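Local coordinates for 4-amino-4-deoxychorismate lyase (Legionella pneumophila, PDB 3LUL), which belongs to the class IV aminotransferase family of pyridoxal-phosphate enzymes, carries its cofactor covalently attached, and assembles from two copies of the chain, at residues L29-I33 and H46-L50; I127-K133 and A163-E169; T173-N179 and D195-G200; K224-E228 and L248-F253. All coordinates share one frame; numbering follows the deposited sequence. Where two conformers were deposited one is given.

Contact 1: L29-I33 and H46-L50; sequences LFETI and HWERL
Glu-31 on strand 28-36 meets Arg-49 and His-46 on helix 43-57, a worked example of one buried carboxylate tying a helix to the sheet beneath it. The strand belongs to the smaller mixed sheet of this class IV aminotransferase fold. The helix lies on it almost antiparallel, with the axes of the two short segments 8.8 Å apart.

The salt bridge is two-pronged. Arg-49 comes in side-on, its NE reaching the syn lone pair of Glu-31 OE2 at 2.9 Å while its NH2 reaches OE1 of the same carboxylate at 2.8 Å. Guanidinium and carboxylate are nearly coplanar (21°). A bend at chi2 (-69°) swings the Glu-31 carboxylate into line for this grip. Glu-31 OE1 takes a further hydrogen bond, from His-46 ND1 at 2.7 Å, virtually straight at the hydrogen (178°). That donor points within its own ring plane but meets the carboxylate from above. Three bonds thus fix the rotation of the carboxylate, and Glu-31 acts as a second-shell residue: the remaining nitrogen of Arg-49, NH1, binds the phosphate of the modified residue LLP at position 141 and also Pro-199 O.

Apolar contacts flank the charges. Ile-33 lays CG1 over one face of His-46, a CH-pi contact 3.7 Å from the ring centroid. At the other end of the strand segment, Leu-50 slides past Glu-31, its CB 3.8 Å from Glu-31 CG, and its CD1 reaches Leu-29 CB at 3.6 Å.

Contact 2: I127-K133 and A163-E169; sequences INWLRDK and ALFFNTE
Parallel strand pairing brings Arg-131 beside Asn-167, where strands 122-131 and 162-167 run as neighbours in the larger mixed sheet. Helix 146-157 connects them and packs against Ile-127 and Phe-165, which makes the unit a beta-alpha-beta crossover. Two bonds of Arg-131 flank Asn-167: Arg-131 N donates to Phe-166 O at 3.0 Å, and Arg-131 O accepts from Thr-168 N at 2.9 Å. A separate bond, Ile-127 N to Leu-164 O at 2.9 Å, precedes the corner that the first strand turns at Asn-128 and Trp-129. There a water bridges the gap, donating to the carbonyls of Ile-127 and Trp-129 and accepting from Phe-166 N.

The striking side-chain feature is a cation-pi stack. The extended chain of Arg-131 carries its guanidinium flat over the Phe-165 ring, with centres 3.5 Å apart and planes at 13°. Glu-147 holds NE of Arg-131 in a salt bridge and also accepts from Trp-129 NE1, one face of whose indole has Ile-127 CG2 over its centre. The pairing also reaches the dimer interface, for Leu-130 N bonds to Asp-132 OD2 of the second subunit.

An Asx turn closes the segment, with Glu-169 N 2.9 Å from Asn-167 OD1.

Contact 3: T173-N179 and D195-G200; sequences TETTCAN and DGILPG
Two side chains reach Leu-198 through their torsions. In Glu-174, chi1 of 61° sets CG between the backbone N and the carbonyl carbon, and the extended chain beyond it carries the carboxylate to Leu-198 N; in Asn-179, CG lies beside its own backbone N (chi1 -69°), which aims the amide at Leu-198 O. The contact belongs to the cofactor pocket of the class IV aminotransferase fold, where Thr-173 and Glu-174 of strand 172-175 and Asn-179, which opens strand 179-184, face the loop leading into helix 201-212.

Leu-198 is held through both its backbone polar atoms. Its N donates to Glu-174 OE1 at 2.9 Å, arriving on the syn side but well out of the carboxylate plane. Its O accepts from Asn-179 ND2, also at 2.9 Å, almost along the C=O axis and within the amide plane. Glu-174 OE1 has in addition a weak hydrogen bond to N1 of the modified residue LLP at position 141, so the loop probably helps to position a carboxylate beside the cofactor's ring nitrogen, consistent with the glutamate found there in this fold class. Pro-199 is the centre of an inverse gamma turn.

A water also joins the two segments: it accepts from Thr-173 OG1 (2.8 Å) and donates to Gly-196 O (2.9 Å) and, more distantly, to Glu-174 OE2 (3.2 Å). Beside it, Ile-197 CG2 packs 3.6 Å from Thr-173 CB. At the far end Gly-200, in the N-cap position of helix 201-212, brings its CA to 3.2 Å from Asn-179 OD1.

Contact 4: K224-E228 and L248-F253; sequences KKRIE and LDNIIF
Lys-224 stretches out from helix 224-228 toward Leu-248 and Asp-249, and its course can be followed atom by atom. CB lies against Phe-166 of strand 162-167. With CG anti to the backbone N (chi1 -172°) and every later torsion extended, the chain carries CE and NZ out to the hairpin. Lys-224 CE and NZ both lie 3.1 Å from Asp-249 OD2, the NZ contact being a weak, charge-assisted hydrogen bond; Leu-248 CD2 is a more distant neighbour of CE. A long salt bridge of 3.8 Å from Lys-224 NZ to Glu-228 OE2, one helical turn on, makes a small network.

The other partner is a beta hairpin. A type II' turn from Leu-248 to Ile-251 reverses the chain between strand 241-248 and the short strand 251-252, with Asp-249 at its first corner; OD2 of Asp-249 is also bonded to Ser-126 OG on the neighbouring strand.

Behind the lysine the contact becomes apolar. Ile-227 meets Leu-248 nearly at a right angle, CG2 to CD2 at 3.8 Å. The same CG2 lies 4.1 Å from Phe-253 CZ, and the neighbouring ring carbon CE1 of Phe-253 comes to 3.2 Å from Ile-227 O.

In the fold
Taken together, the four contacts illustrate how chemistry follows place. Contacts 1 and 3 are buried nearest the centre of the chain and use polar groups held by several bonds; they adjoin each other around the cofactor, one on the phosphate side and one on the ring side. Contact 1 stands on the smaller sheet, whereas contacts 2, 3 and 4 all reach the larger one. Contacts 2 and 3 lie on neighbouring strands, 162-167 and 172-175, and Asn-167 ND2 links them through Asp-195 O. Contact 2, also buried, combines strand pairing with a stack and extends to the second subunit. Contact 4, its centre about 23 Å from that of the chain, is partly buried and sets one weak and one long salt bridge over apolar packing.

Contact 1: L29-I33 and H46-L50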
# COMPACT_ATOMS: atom_id res chain seq x y z
N LEU B 29 6.49 -6.62 5.46
CA LEU B 29 5.89 -6.41 6.76
C LEU B 29 6.91 -5.75 7.66
O LEU B 29 8.13 -5.90 7.44
CB LEU B 29 5.45 -7.74 7.38
CG LEU B 29 4.38 -8.51 6.62
CD1 LEU B 29 4.33 -9.98 7.09
CD2 LEU B 29 2.99 -7.76 6.76
N PHE B 30 6.45 -5.03 8.69
CA PHE B 30 7.41 -4.47 9.63
C PHE B 30 6.93 -4.53 11.07
O PHE B 30 5.74 -4.69 11.35
CB PHE B 30 7.79 -3.02 9.26
CG PHE B 30 6.74 -2.02 9.58
CD1 PHE B 30 5.70 -1.76 8.69
CD2 PHE B 30 6.80 -1.28 10.75
CE1 PHE B 30 4.72 -0.83 8.98
CE2 PHE B 30 5.82 -0.33 11.06
CZ PHE B 30 4.78 -0.10 10.18
N GLU B 31 7.89 -4.36 11.98
CA GLU B 31 7.62 -4.19 13.39
C GLU B 31 8.52 -3.06 13.88
O GLU B 31 9.70 -3.00 13.51
CB GLU B 31 7.97 -5.45 14.18
CG GLU B 31 6.99 -6.57 13.99
CD GLU B 31 5.63 -6.28 14.62
OE1 GLU B 31 5.52 -5.43 15.52
OE2 GLU B 31 4.65 -6.92 14.20
N THR B 32 7.96 -2.19 14.71
CA THR B 32 8.72 -1.10 15.30
C THR B 32 8.73 -1.33 16.82
O THR B 32 7.70 -1.39 17.47
CB THR B 32 8.18 0.29 14.83
OG1 THR B 32 8.91 1.33 15.48
CG2 THR B 32 6.69 0.44 15.08
N ILE B 33 9.92 -1.51 17.35
CA ILE B 33 10.14 -2.03 18.70
C ILE B 33 10.83 -0.95 19.54
O ILE B 33 11.85 -0.42 19.16
CB ILE B 33 11.01 -3.27 18.66
CG1 ILE B 33 10.41 -4.38 17.79
CG2 ILE B 33 11.26 -3.85 20.07
CD1 ILE B 33 11.47 -5.32 17.20
N HIS B 46 6.09 -8.75 19.40
CA HIS B 46 6.46 -8.29 18.05
C HIS B 46 6.78 -9.47 17.12
O HIS B 46 6.34 -9.50 15.98
CB HIS B 46 7.64 -7.34 18.13
CG HIS B 46 7.28 -6.00 18.69
ND1 HIS B 46 6.52 -5.09 17.98
CD2 HIS B 46 7.58 -5.41 19.88
CE1 HIS B 46 6.34 -4.00 18.72
NE2 HIS B 46 6.99 -4.16 19.87
N TRP B 47 7.57 -10.42 17.62
CA TRP B 47 7.87 -11.65 16.83
C TRP B 47 6.61 -12.42 16.48
O TRP B 47 6.44 -12.93 15.38
CB TRP B 47 8.84 -12.51 17.67
CG TRP B 47 9.22 -13.82 17.10
CD1 TRP B 47 10.21 -14.07 16.17
CD2 TRP B 47 8.62 -15.08 17.40
NE1 TRP B 47 10.28 -15.42 15.91
CE2 TRP B 47 9.31 -16.06 16.65
CE3 TRP B 47 7.58 -15.48 18.25
CZ2 TRP B 47 8.98 -17.40 16.70
CZ3 TRP B 47 7.25 -16.81 18.31
CH2 TRP B 47 7.95 -17.77 17.55
N GLU B 48 5.72 -12.54 17.46
CA GLU B 48 4.47 -13.30 17.27
C GLU B 48 3.63 -12.69 16.17
O GLU B 48 3.11 -13.37 15.30
CB GLU B 48 3.69 -13.31 18.58
CG GLU B 48 2.32 -13.95 18.55
CD GLU B 48 1.58 -13.83 19.88
OE1 GLU B 48 1.64 -12.77 20.56
OE2 GLU B 48 0.93 -14.82 20.26
N ARG B 49 3.43 -11.38 16.26
CA ARG B 49 2.59 -10.68 15.31
C ARG B 49 3.20 -10.74 13.92
O ARG B 49 2.53 -11.02 12.94
CB ARG B 49 2.39 -9.21 15.72
CG ARG B 49 1.49 -8.47 14.74
CD ARG B 49 1.03 -7.13 15.27
NE ARG B 49 2.15 -6.20 15.44
CZ ARG B 49 2.03 -5.01 16.03
NH1 ARG B 49 0.83 -4.57 16.43
NH2 ARG B 49 3.09 -4.25 16.17
N LEU B 50 4.50 -10.50 13.83
CA LEU B 50 5.19 -10.54 12.52
C LEU B 50 5.04 -11.91 11.90
O LEU B 50 4.72 -12.01 10.72
CB LEU B 50 6.66 -10.12 12.63
CG LEU B 50 7.54 -10.13 11.37
CD1 LEU B 50 6.88 -9.34 10.27
CD2 LEU B 50 8.95 -9.61 11.73

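Contact 2: I127-K133 and A163-E169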
# COMPACT_ATOMS: atom_id res chain seq x y z
N ILE B 127 -10.41 11.86 8.42
CA ILE B 127 -10.23 11.67 6.99
C ILE B 127 -11.58 11.37 6.32
O ILE B 127 -12.42 10.65 6.88
CB ILE B 127 -9.20 10.54 6.78
CG1 ILE B 127 -7.78 11.04 7.19
CG2 ILE B 127 -9.23 9.98 5.38
CD1 ILE B 127 -7.12 12.05 6.27
N ASN B 128 -11.77 11.89 5.11
CA ASN B 128 -13.07 11.80 4.41
C ASN B 128 -13.29 10.45 3.72
O ASN B 128 -14.41 9.98 3.61
CB ASN B 128 -13.25 12.94 3.39
CG ASN B 128 -12.25 12.88 2.26
OD1 ASN B 128 -11.04 12.84 2.48
ND2 ASN B 128 -12.76 12.87 1.02
N TRP B 129 -12.23 9.85 3.20
CA TRP B 129 -12.41 8.53 2.59
C TRP B 129 -12.52 7.44 3.69
O TRP B 129 -11.91 7.56 4.79
CB TRP B 129 -11.31 8.25 1.57
CG TRP B 129 -9.94 8.01 2.11
CD1 TRP B 129 -9.45 6.84 2.60
CD2 TRP B 129 -8.85 8.94 2.13
NE1 TRP B 129 -8.14 7.01 2.96
CE2 TRP B 129 -7.74 8.28 2.65
CE3 TRP B 129 -8.70 10.28 1.74
CZ2 TRP B 129 -6.49 8.91 2.84
CZ3 TRP B 129 -7.43 10.89 1.92
CH2 TRP B 129 -6.37 10.21 2.47
N LEU B 130 -13.32 6.41 3.39
CA LEU B 130 -13.60 5.32 4.34
C LEU B 130 -12.90 4.01 3.96
O LEU B 130 -12.62 3.77 2.80
CB LEU B 130 -15.10 5.12 4.46
CG LEU B 130 -15.93 6.39 4.80
CD1 LEU B 130 -17.46 6.05 4.85
CD2 LEU B 130 -15.51 7.08 6.09
N ARG B 131 -12.68 3.17 4.96
CA ARG B 131 -12.07 1.84 4.80
C ARG B 131 -13.10 0.75 5.01
O ARG B 131 -13.89 0.80 5.94
CB ARG B 131 -10.93 1.63 5.79
CG ARG B 131 -9.78 2.55 5.59
CD ARG B 131 -8.75 2.52 6.74
NE ARG B 131 -7.57 3.30 6.34
CZ ARG B 131 -6.49 3.43 7.12
NH1 ARG B 131 -6.46 2.86 8.31
NH2 ARG B 131 -5.45 4.12 6.69
N ASP B 132 -13.08 -0.26 4.15
CA ASP B 132 -13.88 -1.47 4.37
C ASP B 132 -13.18 -2.29 5.45
O ASP B 132 -12.04 -2.69 5.30
CB ASP B 132 -14.00 -2.30 3.09
CG ASP B 132 -15.11 -3.33 3.15
OD1 ASP B 132 -15.43 -3.79 4.26
OD2 ASP B 132 -15.66 -3.68 2.09
N LYS B 133 -13.90 -2.58 6.53
CA LYS B 133 -13.35 -3.43 7.59
C LYS B 133 -12.95 -4.84 7.07
O LYS B 133 -12.14 -5.53 7.69
CB LYS B 133 -14.39 -3.54 8.73
CG LYS B 133 -15.58 -4.42 8.40
CD LYS B 133 -16.61 -4.41 9.54
CE LYS B 133 -17.67 -5.48 9.32
NZ LYS B 133 -18.90 -5.14 10.09
N ALA B 163 -4.02 12.06 11.50
CA ALA B 163 -5.30 11.82 10.86
C ALA B 163 -5.94 10.58 11.47
O ALA B 163 -5.23 9.63 11.81
CB ALA B 163 -5.10 11.59 9.37
N LEU B 164 -7.26 10.62 11.59
CA LEU B 164 -8.10 9.57 12.11
C LEU B 164 -9.00 9.00 11.01
O LEU B 164 -9.72 9.74 10.30
CB LEU B 164 -8.95 10.10 13.25
CG LEU B 164 -9.78 9.10 14.02
CD1 LEU B 164 -8.91 8.10 14.82
CD2 LEU B 164 -10.71 9.90 14.99
N PHE B 165 -8.94 7.69 10.84
CA PHE B 165 -9.74 6.96 9.86
C PHE B 165 -11.00 6.31 10.45
O PHE B 165 -11.03 5.86 11.61
CB PHE B 165 -8.92 5.87 9.18
CG PHE B 165 -7.67 6.38 8.55
CD1 PHE B 165 -7.67 6.86 7.25
CD2 PHE B 165 -6.49 6.37 9.25
CE1 PHE B 165 -6.50 7.32 6.63
CE2 PHE B 165 -5.29 6.84 8.65
CZ PHE B 165 -5.31 7.33 7.34
N PHE B 166 -12.01 6.27 9.59
CA PHE B 166 -13.28 5.62 9.81
C PHE B 166 -13.53 4.51 8.77
O PHE B 166 -12.99 4.54 7.63
CB PHE B 166 -14.37 6.66 9.76
CG PHE B 166 -14.32 7.65 10.92
CD1 PHE B 166 -13.39 8.69 10.92
CD2 PHE B 166 -15.20 7.54 11.99
CE1 PHE B 166 -13.32 9.59 12.03
CE2 PHE B 166 -15.14 8.44 13.06
CZ PHE B 166 -14.21 9.46 13.07
N ASN B 167 -14.31 3.51 9.17
CA ASN B 167 -14.70 2.44 8.26
C ASN B 167 -16.01 2.82 7.54
O ASN B 167 -16.59 3.88 7.81
CB ASN B 167 -14.74 1.03 8.92
CG ASN B 167 -15.82 0.86 9.96
OD1 ASN B 167 -16.84 1.54 9.95
ND2 ASN B 167 -15.61 -0.12 10.86
N THR B 168 -16.43 1.97 6.60
CA THR B 168 -17.62 2.22 5.79
C THR B 168 -18.94 2.05 6.56
O THR B 168 -20.01 2.36 6.03
CB THR B 168 -17.60 1.37 4.48
OG1 THR B 168 -17.54 -0.02 4.83
CG2 THR B 168 -16.40 1.74 3.58
N GLU B 169 -18.86 1.65 7.83
CA GLU B 169 -20.02 1.67 8.74
C GLU B 169 -19.98 2.92 9.62
O GLU B 169 -20.73 3.00 10.57
CB GLU B 169 -20.04 0.38 9.59
CG GLU B 169 -20.22 -0.89 8.74
CD GLU B 169 -19.94 -2.19 9.50
OE1 GLU B 169 -19.47 -2.14 10.66
OE2 GLU B 169 -20.19 -3.28 8.94
O HOH W 1 -11.64 7.98 7.29
O HOH W 2 -16.54 -1.48 7.04

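Contact 3: T173-N179 and D195-G200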
# COMPACT_ATOMS: atom_id res chain seq x y z
N THR B 173 -11.66 3.75 13.47
CA THR B 173 -10.69 2.65 13.49
C THR B 173 -9.43 3.10 14.28
O THR B 173 -9.31 2.80 15.46
CB THR B 173 -10.37 2.09 12.09
OG1 THR B 173 -9.79 3.10 11.22
CG2 THR B 173 -11.66 1.57 11.50
N GLU B 174 -8.55 3.85 13.64
CA GLU B 174 -7.24 4.18 14.20
C GLU B 174 -6.68 5.37 13.48
O GLU B 174 -7.29 5.85 12.52
CB GLU B 174 -6.31 2.98 14.01
CG GLU B 174 -6.11 2.64 12.56
CD GLU B 174 -5.52 1.28 12.31
OE1 GLU B 174 -5.18 0.58 13.29
OE2 GLU B 174 -5.34 0.94 11.13
N THR B 175 -5.53 5.87 13.93
CA THR B 175 -4.82 6.91 13.19
C THR B 175 -3.81 6.33 12.18
O THR B 175 -3.85 5.15 11.85
CB THR B 175 -4.11 7.92 14.15
OG1 THR B 175 -2.96 7.32 14.75
CG2 THR B 175 -5.10 8.46 15.23
N THR B 176 -2.92 7.18 11.68
CA THR B 176 -1.83 6.74 10.80
C THR B 176 -0.78 5.85 11.47
O THR B 176 0.01 5.18 10.80
CB THR B 176 -1.07 7.91 10.19
OG1 THR B 176 -0.36 8.64 11.20
CG2 THR B 176 -2.04 8.84 9.42
N CYS B 177 -0.73 5.88 12.81
CA CYS B 177 0.33 5.18 13.53
C CYS B 177 -0.04 4.69 14.93
O CYS B 177 0.84 4.24 15.66
CB CYS B 177 1.53 6.13 13.62
SG CYS B 177 1.22 7.55 14.69
N ALA B 178 -1.32 4.72 15.29
CA ALA B 178 -1.70 4.47 16.66
C ALA B 178 -3.16 4.06 16.77
O ALA B 178 -4.00 4.41 15.92
CB ALA B 178 -1.40 5.72 17.52
N ASN B 179 -3.44 3.25 17.80
CA ASN B 179 -4.79 2.90 18.16
C ASN B 179 -5.40 4.03 19.00
O ASN B 179 -4.67 4.82 19.61
CB ASN B 179 -4.82 1.58 18.95
CG ASN B 179 -4.46 0.36 18.07
OD1 ASN B 179 -3.44 -0.28 18.29
ND2 ASN B 179 -5.28 0.08 17.06
N ASP B 195 -13.69 -4.04 13.78
CA ASP B 195 -13.94 -2.79 13.08
C ASP B 195 -12.91 -2.50 11.97
O ASP B 195 -13.07 -1.53 11.22
CB ASP B 195 -13.99 -1.58 14.04
CG ASP B 195 -15.14 -1.64 15.02
OD1 ASP B 195 -16.22 -2.15 14.64
OD2 ASP B 195 -14.94 -1.16 16.18
N GLY B 196 -11.86 -3.33 11.87
CA GLY B 196 -10.86 -3.25 10.83
C GLY B 196 -9.64 -2.42 11.21
O GLY B 196 -9.27 -1.48 10.52
N ILE B 197 -9.09 -2.72 12.38
CA ILE B 197 -7.95 -1.99 12.93
C ILE B 197 -6.73 -2.88 12.96
O ILE B 197 -6.83 -4.11 12.83
CB ILE B 197 -8.22 -1.51 14.40
CG1 ILE B 197 -8.49 -2.70 15.32
CG2 ILE B 197 -9.39 -0.51 14.42
CD1 ILE B 197 -8.50 -2.36 16.84
N LEU B 198 -5.58 -2.25 13.07
CA LEU B 198 -4.33 -2.94 13.39
C LEU B 198 -4.43 -3.32 14.86
O LEU B 198 -4.63 -2.44 15.70
CB LEU B 198 -3.15 -2.01 13.13
CG LEU B 198 -1.77 -2.60 12.87
CD1 LEU B 198 -1.18 -3.14 14.12
CD2 LEU B 198 -1.84 -3.72 11.79
N PRO B 199 -4.29 -4.63 15.19
CA PRO B 199 -4.33 -5.08 16.59
C PRO B 199 -3.05 -4.71 17.30
O PRO B 199 -2.10 -5.49 17.35
CB PRO B 199 -4.48 -6.59 16.47
CG PRO B 199 -3.72 -6.91 15.18
CD PRO B 199 -3.92 -5.73 14.27
N GLY B 200 -2.98 -3.49 17.81
CA GLY B 200 -1.73 -3.01 18.39
C GLY B 200 -1.31 -3.81 19.61
O GLY B 200 -2.15 -4.33 20.39
O HOH W 3 -8.28 1.20 9.81

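Contact 4: K224-E228 and L248-F253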
# COMPACT_ATOMS: atom_id res chain seq x y z
N LYS B 224 -18.46 8.78 15.45
CA LYS B 224 -17.75 10.06 15.62
C LYS B 224 -18.36 10.83 16.81
O LYS B 224 -17.64 11.49 17.57
CB LYS B 224 -17.81 10.91 14.35
CG LYS B 224 -16.93 12.15 14.41
CD LYS B 224 -16.92 12.89 13.09
CE LYS B 224 -15.99 14.09 13.16
NZ LYS B 224 -16.33 15.15 12.16
N LYS B 225 -19.67 10.71 16.96
CA LYS B 225 -20.39 11.33 18.06
C LYS B 225 -19.90 10.82 19.43
O LYS B 225 -19.82 11.61 20.36
CB LYS B 225 -21.90 11.12 17.93
CG LYS B 225 -22.71 11.82 19.05
CD LYS B 225 -24.21 11.69 18.87
CE LYS B 225 -24.96 11.98 20.19
NZ LYS B 225 -24.44 13.18 20.92
N ARG B 226 -19.57 9.54 19.55
CA ARG B 226 -18.96 9.03 20.80
C ARG B 226 -17.65 9.71 21.14
O ARG B 226 -17.38 9.99 22.32
CB ARG B 226 -18.71 7.52 20.75
CG ARG B 226 -19.96 6.68 20.69
CD ARG B 226 -20.84 6.88 21.89
NE ARG B 226 -20.12 6.68 23.15
CZ ARG B 226 -19.99 5.52 23.80
NH1 ARG B 226 -20.53 4.40 23.33
NH2 ARG B 226 -19.31 5.49 24.95
N ILE B 227 -16.82 9.96 20.13
CA ILE B 227 -15.54 10.64 20.36
C ILE B 227 -15.80 12.07 20.79
O ILE B 227 -15.24 12.55 21.79
CB ILE B 227 -14.64 10.64 19.10
CG1 ILE B 227 -14.42 9.24 18.58
CG2 ILE B 227 -13.29 11.23 19.40
CD1 ILE B 227 -13.85 9.24 17.14
N GLU B 228 -16.68 12.75 20.07
CA GLU B 228 -16.97 14.17 20.33
C GLU B 228 -17.48 14.37 21.75
O GLU B 228 -17.17 15.37 22.38
CB GLU B 228 -17.96 14.69 19.29
CG GLU B 228 -17.30 14.74 17.90
CD GLU B 228 -18.23 15.01 16.74
OE1 GLU B 228 -19.46 14.83 16.86
OE2 GLU B 228 -17.70 15.37 15.67
N LEU B 248 -10.13 16.83 18.03
CA LEU B 248 -10.50 16.17 16.78
C LEU B 248 -11.33 17.19 15.97
O LEU B 248 -12.38 17.61 16.44
CB LEU B 248 -11.34 14.92 17.02
CG LEU B 248 -11.91 14.24 15.76
CD1 LEU B 248 -10.80 13.78 14.75
CD2 LEU B 248 -12.85 13.12 16.14
N ASP B 249 -10.85 17.56 14.78
CA ASP B 249 -11.53 18.56 13.95
C ASP B 249 -11.74 19.82 14.80
O ASP B 249 -10.79 20.34 15.39
CB ASP B 249 -12.83 17.95 13.39
CG ASP B 249 -12.57 16.67 12.59
OD1 ASP B 249 -11.64 16.68 11.77
OD2 ASP B 249 -13.33 15.68 12.74
N ASN B 250 -12.98 20.29 14.93
CA ASN B 250 -13.26 21.45 15.77
C ASN B 250 -13.79 21.10 17.17
O ASN B 250 -14.72 21.73 17.67
CB ASN B 250 -14.22 22.40 15.07
CG ASN B 250 -15.61 21.84 14.90
OD1 ASN B 250 -15.80 20.76 14.32
ND2 ASN B 250 -16.61 22.58 15.40
N ILE B 251 -13.16 20.14 17.82
CA ILE B 251 -13.62 19.72 19.14
C ILE B 251 -12.39 19.59 20.02
O ILE B 251 -11.48 18.81 19.71
CB ILE B 251 -14.42 18.40 19.05
CG1 ILE B 251 -15.63 18.58 18.12
CG2 ILE B 251 -14.89 17.95 20.45
CD1 ILE B 251 -15.87 17.45 17.19
N ILE B 252 -12.36 20.38 21.10
CA ILE B 252 -11.26 20.40 22.05
C ILE B 252 -11.66 19.53 23.24
O ILE B 252 -12.79 19.63 23.72
CB ILE B 252 -10.99 21.84 22.57
CG1 ILE B 252 -10.89 22.83 21.40
CG2 ILE B 252 -9.71 21.89 23.38
CD1 ILE B 252 -9.70 22.59 20.51
N PHE B 253 -10.73 18.70 23.71
CA PHE B 253 -10.91 17.87 24.88
C PHE B 253 -10.01 18.30 26.04
O PHE B 253 -8.91 18.84 25.83
CB PHE B 253 -10.52 16.43 24.54
CG PHE B 253 -11.26 15.86 23.36
CD1 PHE B 253 -12.59 15.49 23.49
CD2 PHE B 253 -10.62 15.68 22.15
CE1 PHE B 253 -13.28 14.96 22.42
CE2 PHE B 253 -11.30 15.15 21.08
CZ PHE B 253 -12.65 14.81 21.22